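Local coordinates for uricase (Bacillus fastidiosus, PDB 4R8X), which catalyses, as a urate oxidase, the oxidation of urate to 5-hydroxyisourate, the first step of urate breakdown to allantoin, at residues D11-R16 / K114-D119; A108-A113 / V159-S164. One frame throughout, in Å; residues are numbered along the deposited sequence.

Interaction 1: D11-R16 / K114-D119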
loop_
_atom_site.group_PDB
_atom_site.type_symbol
_atom_site.label_atom_id
_atom_site.label_comp_id
_atom_site.label_asym_id
_atom_site.label_seq_id
_atom_site.Cartn_x
_atom_site.Cartn_y
_atom_site.Cartn_z
ATOM N N ASP D 11 5.035 -9.499 -12.893
ATOM C CA ASP D 11 3.793 -8.751 -13.140
ATOM C C ASP D 11 3.317 -8.907 -14.576
ATOM O O ASP D 11 2.844 -7.944 -15.215
ATOM C CB ASP D 11 3.914 -7.265 -12.790
ATOM C CG ASP D 11 3.785 -6.992 -11.300
ATOM O OD1 ASP D 11 3.535 -7.942 -10.522
ATOM O OD2 ASP D 11 3.933 -5.813 -10.923
ATOM N N VAL D 12 3.437 -10.128 -15.074
ATOM C CA VAL D 12 2.849 -10.456 -16.367
ATOM C C VAL D 12 1.368 -10.753 -16.159
ATOM O O VAL D 12 0.954 -11.894 -15.929
ATOM C CB VAL D 12 3.543 -11.658 -17.046
ATOM C CG1 VAL D 12 2.883 -11.948 -18.407
ATOM C CG2 VAL D 12 5.026 -11.390 -17.204
ATOM N N TYR D 13 0.567 -9.699 -16.204
ATOM C CA TYR D 13 -0.869 -9.867 -16.070
ATOM C C TYR D 13 -1.396 -10.510 -17.332
ATOM O O TYR D 13 -1.085 -10.086 -18.453
ATOM C CB TYR D 13 -1.586 -8.541 -15.796
ATOM C CG TYR D 13 -1.320 -7.990 -14.410
ATOM C CD1 TYR D 13 -2.051 -8.430 -13.315
ATOM C CD2 TYR D 13 -0.326 -7.044 -14.194
ATOM C CE1 TYR D 13 -1.813 -7.926 -12.033
ATOM C CE2 TYR D 13 -0.070 -6.554 -12.920
ATOM C CZ TYR D 13 -0.821 -6.994 -11.849
ATOM O OH TYR D 13 -0.591 -6.498 -10.585
ATOM N N VAL D 14 -2.156 -11.575 -17.150
ATOM C CA VAL D 14 -2.718 -12.266 -18.286
ATOM C C VAL D 14 -4.149 -12.687 -17.959
ATOM O O VAL D 14 -4.396 -13.373 -16.973
ATOM C CB VAL D 14 -1.802 -13.421 -18.762
ATOM C CG1 VAL D 14 -1.461 -14.360 -17.637
ATOM C CG2 VAL D 14 -2.443 -14.153 -19.901
ATOM N N PHE D 15 -5.088 -12.198 -18.764
ATOM C CA PHE D 15 -6.514 -12.384 -18.507
ATOM C C PHE D 15 -7.152 -13.087 -19.696
ATOM O O PHE D 15 -7.428 -12.470 -20.737
ATOM C CB PHE D 15 -7.204 -11.037 -18.243
ATOM C CG PHE D 15 -6.479 -10.155 -17.256
ATOM C CD1 PHE D 15 -6.007 -10.665 -16.053
ATOM C CD2 PHE D 15 -6.266 -8.815 -17.538
ATOM C CE1 PHE D 15 -5.339 -9.851 -15.150
ATOM C CE2 PHE D 15 -5.606 -7.996 -16.635
ATOM C CZ PHE D 15 -5.156 -8.506 -15.436
ATOM N N ARG D 16 -7.348 -14.393 -19.566
ATOM C CA ARG D 16 -7.991 -15.168 -20.629
ATOM C C ARG D 16 -9.488 -15.227 -20.384
ATOM O O ARG D 16 -9.930 -15.549 -19.284
ATOM C CB ARG D 16 -7.398 -16.583 -20.695
ATOM C CG ARG D 16 -8.298 -17.633 -21.337
ATOM C CD ARG D 16 -8.333 -17.518 -22.854
ATOM N NE ARG D 16 -9.292 -18.473 -23.399
ATOM C CZ ARG D 16 -9.019 -19.751 -23.635
ATOM N NH1 ARG D 16 -7.806 -20.220 -23.387
ATOM N NH2 ARG D 16 -9.956 -20.553 -24.111
ATOM N N LYS D 114 -0.298 -15.615 -9.211
ATOM C CA LYS D 114 -1.302 -15.192 -8.239
ATOM C C LYS D 114 -2.583 -14.908 -8.997
ATOM O O LYS D 114 -2.588 -14.079 -9.902
ATOM C CB LYS D 114 -0.845 -13.928 -7.523
ATOM C CG LYS D 114 0.393 -14.123 -6.663
ATOM C CD LYS D 114 0.823 -12.813 -6.003
ATOM C CE LYS D 114 2.086 -13.001 -5.166
ATOM N NZ LYS D 114 2.621 -11.714 -4.640
ATOM N N GLU D 115 -3.658 -15.603 -8.653
ATOM C CA GLU D 115 -4.933 -15.405 -9.329
ATOM C C GLU D 115 -5.334 -13.948 -9.238
ATOM O O GLU D 115 -5.085 -13.297 -8.221
ATOM C CB GLU D 115 -6.021 -16.269 -8.692
ATOM C CG GLU D 115 -7.375 -16.153 -9.356
ATOM C CD GLU D 115 -8.467 -16.830 -8.563
ATOM O OE1 GLU D 115 -8.399 -16.828 -7.311
ATOM O OE2 GLU D 115 -9.392 -17.375 -9.188
ATOM N N TYR D 116 -5.907 -13.453 -10.330
ATOM C CA TYR D 116 -6.523 -12.133 -10.389
ATOM C C TYR D 116 -8.008 -12.462 -10.280
ATOM O O TYR D 116 -8.669 -12.767 -11.276
ATOM C CB TYR D 116 -6.166 -11.511 -11.732
ATOM C CG TYR D 116 -6.473 -10.033 -11.949
ATOM C CD1 TYR D 116 -5.498 -9.063 -11.738
ATOM C CD2 TYR D 116 -7.700 -9.620 -12.467
ATOM C CE1 TYR D 116 -5.754 -7.714 -11.994
ATOM C CE2 TYR D 116 -7.962 -8.292 -12.720
ATOM C CZ TYR D 116 -6.988 -7.342 -12.487
ATOM O OH TYR D 116 -7.269 -6.009 -12.758
ATOM N N ALA D 117 -8.508 -12.437 -9.047
ATOM C CA ALA D 117 -9.764 -13.082 -8.689
ATOM C C ALA D 117 -10.983 -12.230 -8.973
ATOM O O ALA D 117 -10.973 -10.997 -8.760
ATOM C CB ALA D 117 -9.762 -13.423 -7.219
ATOM N N PHE D 118 -12.048 -12.902 -9.400
ATOM C CA PHE D 118 -13.348 -12.265 -9.619
ATOM C C PHE D 118 -14.454 -13.039 -8.926
ATOM O O PHE D 118 -14.481 -14.267 -8.984
ATOM C CB PHE D 118 -13.662 -12.173 -11.115
ATOM C CG PHE D 118 -12.969 -11.036 -11.808
ATOM C CD1 PHE D 118 -11.763 -11.236 -12.471
ATOM C CD2 PHE D 118 -13.519 -9.761 -11.786
ATOM C CE1 PHE D 118 -11.127 -10.177 -13.113
ATOM C CE2 PHE D 118 -12.887 -8.707 -12.409
ATOM C CZ PHE D 118 -11.690 -8.915 -13.076
ATOM N N ASP D 119 -15.373 -12.317 -8.293
ATOM C CA ASP D 119 -16.543 -12.922 -7.671
ATOM C C ASP D 119 -17.738 -12.885 -8.603
ATOM O O ASP D 119 -17.948 -11.903 -9.310
ATOM C CB ASP D 119 -16.970 -12.130 -6.432
ATOM C CG ASP D 119 -16.028 -12.288 -5.267
ATOM O OD1 ASP D 119 -15.448 -13.385 -5.079
ATOM O OD2 ASP D 119 -15.903 -11.304 -4.512
#
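Y13, F15 and Y116 form an aromatic cluster on the antiparallel sheet of the uricase tunnelling fold (T-fold), reaching from strand 5-17 to strand 108-125 across the intervening strand 40-50. The backbones stay well apart, with the CA atoms of F15 and Y116 8.1 Å from each other, and ring carbons make nearly all of the contact. In the tighter pair, F15 brings CE1 and CZ over one face of Y116: F15 CE1 lies 3.3 Å above the plane, over the centre of the tyrosine ring. F15 CZ rests 3.6 Å from Y116 CE1, and the two planes are inclined at 43°. Y116 presents this face with CG anti to its own N (chi1 -169°). W274 of the second subunit stacks on F15, which also joins a strand of that subunit in an antiparallel pairing that carries the sheet across the interface. The polar partners of Y116 lie outside the two segments: its OH bonds to E291 of the second subunit, and K138 makes a cation-pi contact with the ring. A serine in place of Y116 would probably open a gap beside F15 and Y13 and leave E291 of the second subunit without its phenol partner. Between the two tyrosines the meeting is rim to rim, the planes turned 80° apart and Y13 CD1 lying 3.8 Å from Y116 CD1.

Interaction 2: A108-A113 / V159-S164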
loop_
_atom_site.group_PDB
_atom_site.type_symbol
_atom_site.label_atom_id
_atom_site.label_comp_id
_atom_site.label_asym_id
_atom_site.label_seq_id
_atom_site.Cartn_x
_atom_site.Cartn_y
_atom_site.Cartn_z
ATOM N N ALA D 108 16.008 -24.901 -17.122
ATOM C CA ALA D 108 14.809 -24.943 -16.293
ATOM C C ALA D 108 14.019 -23.659 -16.463
ATOM O O ALA D 108 14.587 -22.614 -16.801
ATOM C CB ALA D 108 15.169 -25.154 -14.822
ATOM N N VAL D 109 12.706 -23.768 -16.273
ATOM C CA VAL D 109 11.804 -22.621 -16.306
ATOM C C VAL D 109 10.861 -22.666 -15.110
ATOM O O VAL D 109 10.239 -23.690 -14.846
ATOM C CB VAL D 109 10.967 -22.608 -17.600
ATOM C CG1 VAL D 109 10.001 -21.413 -17.603
ATOM C CG2 VAL D 109 11.881 -22.564 -18.822
ATOM N N ARG D 110 10.754 -21.546 -14.397
ATOM C CA ARG D 110 9.885 -21.458 -13.230
ATOM C C ARG D 110 8.777 -20.452 -13.467
ATOM O O ARG D 110 9.045 -19.305 -13.824
ATOM C CB ARG D 110 10.697 -20.992 -12.019
ATOM C CG ARG D 110 9.899 -20.865 -10.726
ATOM C CD ARG D 110 10.790 -20.358 -9.602
ATOM N NE ARG D 110 10.115 -20.306 -8.305
ATOM C CZ ARG D 110 10.021 -21.346 -7.488
ATOM N NH1 ARG D 110 10.547 -22.508 -7.851
ATOM N NH2 ARG D 110 9.406 -21.236 -6.317
ATOM N N LEU D 111 7.543 -20.885 -13.262
ATOM C CA LEU D 111 6.396 -19.984 -13.304
ATOM C C LEU D 111 5.734 -19.925 -11.944
ATOM O O LEU D 111 5.496 -20.958 -11.315
ATOM C CB LEU D 111 5.368 -20.460 -14.331
ATOM C CG LEU D 111 5.376 -19.877 -15.738
ATOM C CD1 LEU D 111 4.995 -18.394 -15.724
ATOM C CD2 LEU D 111 6.725 -20.139 -16.422
ATOM N N GLU D 112 5.449 -18.703 -11.499
ATOM C CA GLU D 112 4.655 -18.463 -10.299
ATOM C C GLU D 112 3.427 -17.663 -10.710
ATOM O O GLU D 112 3.503 -16.827 -11.612
ATOM C CB GLU D 112 5.458 -17.652 -9.286
ATOM C CG GLU D 112 6.693 -18.367 -8.789
ATOM C CD GLU D 112 7.569 -17.503 -7.905
ATOM O OE1 GLU D 112 7.136 -16.395 -7.517
ATOM O OE2 GLU D 112 8.703 -17.932 -7.605
ATOM N N ALA D 113 2.292 -17.906 -10.068
ATOM C CA ALA D 113 1.109 -17.132 -10.413
ATOM C C ALA D 113 0.264 -16.819 -9.200
ATOM O O ALA D 113 0.144 -17.619 -8.274
ATOM C CB ALA D 113 0.293 -17.846 -11.492
ATOM N N VAL D 159 9.004 -32.118 -13.537
ATOM C CA VAL D 159 8.591 -31.086 -12.592
ATOM C C VAL D 159 9.477 -31.168 -11.361
ATOM O O VAL D 159 9.554 -32.218 -10.719
ATOM C CB VAL D 159 7.134 -31.285 -12.183
ATOM C CG1 VAL D 159 6.756 -30.324 -11.056
ATOM C CG2 VAL D 159 6.235 -31.099 -13.394
ATOM N N VAL D 160 10.190 -30.089 -11.063
ATOM C CA VAL D 160 11.072 -30.084 -9.900
ATOM C C VAL D 160 10.474 -29.321 -8.727
ATOM O O VAL D 160 10.927 -29.463 -7.598
ATOM C CB VAL D 160 12.499 -29.581 -10.239
ATOM C CG1 VAL D 160 13.207 -30.567 -11.177
ATOM C CG2 VAL D 160 12.450 -28.197 -10.837
ATOM N N GLU D 161 9.446 -28.517 -8.988
ATOM C CA GLU D 161 8.634 -27.958 -7.910
ATOM C C GLU D 161 7.200 -27.772 -8.379
ATOM O O GLU D 161 6.971 -27.283 -9.475
ATOM C CB GLU D 161 9.181 -26.621 -7.401
ATOM C CG GLU D 161 8.265 -26.007 -6.327
ATOM C CD GLU D 161 8.852 -24.804 -5.611
ATOM O OE1 GLU D 161 10.003 -24.420 -5.907
ATOM O OE2 GLU D 161 8.152 -24.248 -4.734
ATOM N N GLN D 162 6.247 -28.174 -7.547
ATOM C CA GLN D 162 4.837 -27.889 -7.782
ATOM C C GLN D 162 4.225 -27.399 -6.476
ATOM O O GLN D 162 4.370 -28.049 -5.445
ATOM C CB GLN D 162 4.101 -29.126 -8.305
ATOM C CG GLN D 162 2.662 -28.886 -8.750
ATOM C CD GLN D 162 1.967 -30.182 -9.117
ATOM O OE1 GLN D 162 1.761 -31.039 -8.265
ATOM N NE2 GLN D 162 1.619 -30.340 -10.392
ATOM N N ALA D 163 3.578 -26.236 -6.519
ATOM C CA ALA D 163 2.882 -25.687 -5.360
ATOM C C ALA D 163 1.470 -25.271 -5.747
ATOM O O ALA D 163 1.233 -24.849 -6.881
ATOM C CB ALA D 163 3.648 -24.489 -4.788
ATOM N N SER D 164 0.559 -25.376 -4.789
ATOM C CA SER D 164 -0.836 -24.980 -4.947
ATOM C C SER D 164 -1.232 -24.331 -3.646
ATOM O O SER D 164 -0.848 -24.798 -2.575
ATOM C CB SER D 164 -1.743 -26.196 -5.153
ATOM O OG SER D 164 -1.316 -26.952 -6.259
#
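R110 reaches past strand 143-153 to E161, so that a salt bridge joins strands 108-125 and 156-173, next-but-one neighbours in the curved antiparallel sheet of the uricase T-fold. Along 108-113, V109 comes first and packs on F99 of helix 88-102. R110 follows with its side chain running beside T147; CG is anti to the backbone N (chi1 -180°), and the chain stays extended as far as NE, carrying the guanidinium out to the acid. R110 NH1 gives E161 OE1 a nearly straight bond of 2.8 Å (163° at the hydrogen). R110 NH2 adds a weak one of 3.3 Å to the same E161 OE1. The oxygen lies at the guanidinium edge, close to its plane, whereas the arginine meets the carboxylate from well above its plane, the two groups being turned 62° apart. L111 packs on C96 of the helix. E112, two residues after R110, accepts a bond from R110 NE to its OE2 at 2.8 Å, using the anti lone pair. Across the sheet, V160 and E161 sit together opposite E149 as a classic beta bulge, and E149 also bridges to R110 NH1. One guanidinium thus serves three carboxylates, with E112 OE2 and E161 OE1 held 6.8 Å apart; its positive charge is likely to offset their mutual repulsion and to favour their ionised forms.

Interactions 1 and 2 use consecutive segments of strand 108-125, and their centres lie about 17 Å apart in the same antiparallel sheet. Each skips one strand: 11-16 / 114-119 spans strand 40-50, whereas 108-113 / 159-164 spans strand 143-153, so the shared strand is tied to parts of the sheet on either side of it. Interaction 1 is partly buried, built almost wholly of aromatic rings, and drawn into the interfaces with neighbouring subunits. Interaction 2 is a surface contact, ionic and touched by no other chain. In this pair of contacts, the aromatic one lies at a subunit boundary that also carries polar bonds, and the ionic one lies at the surface of a single subunit.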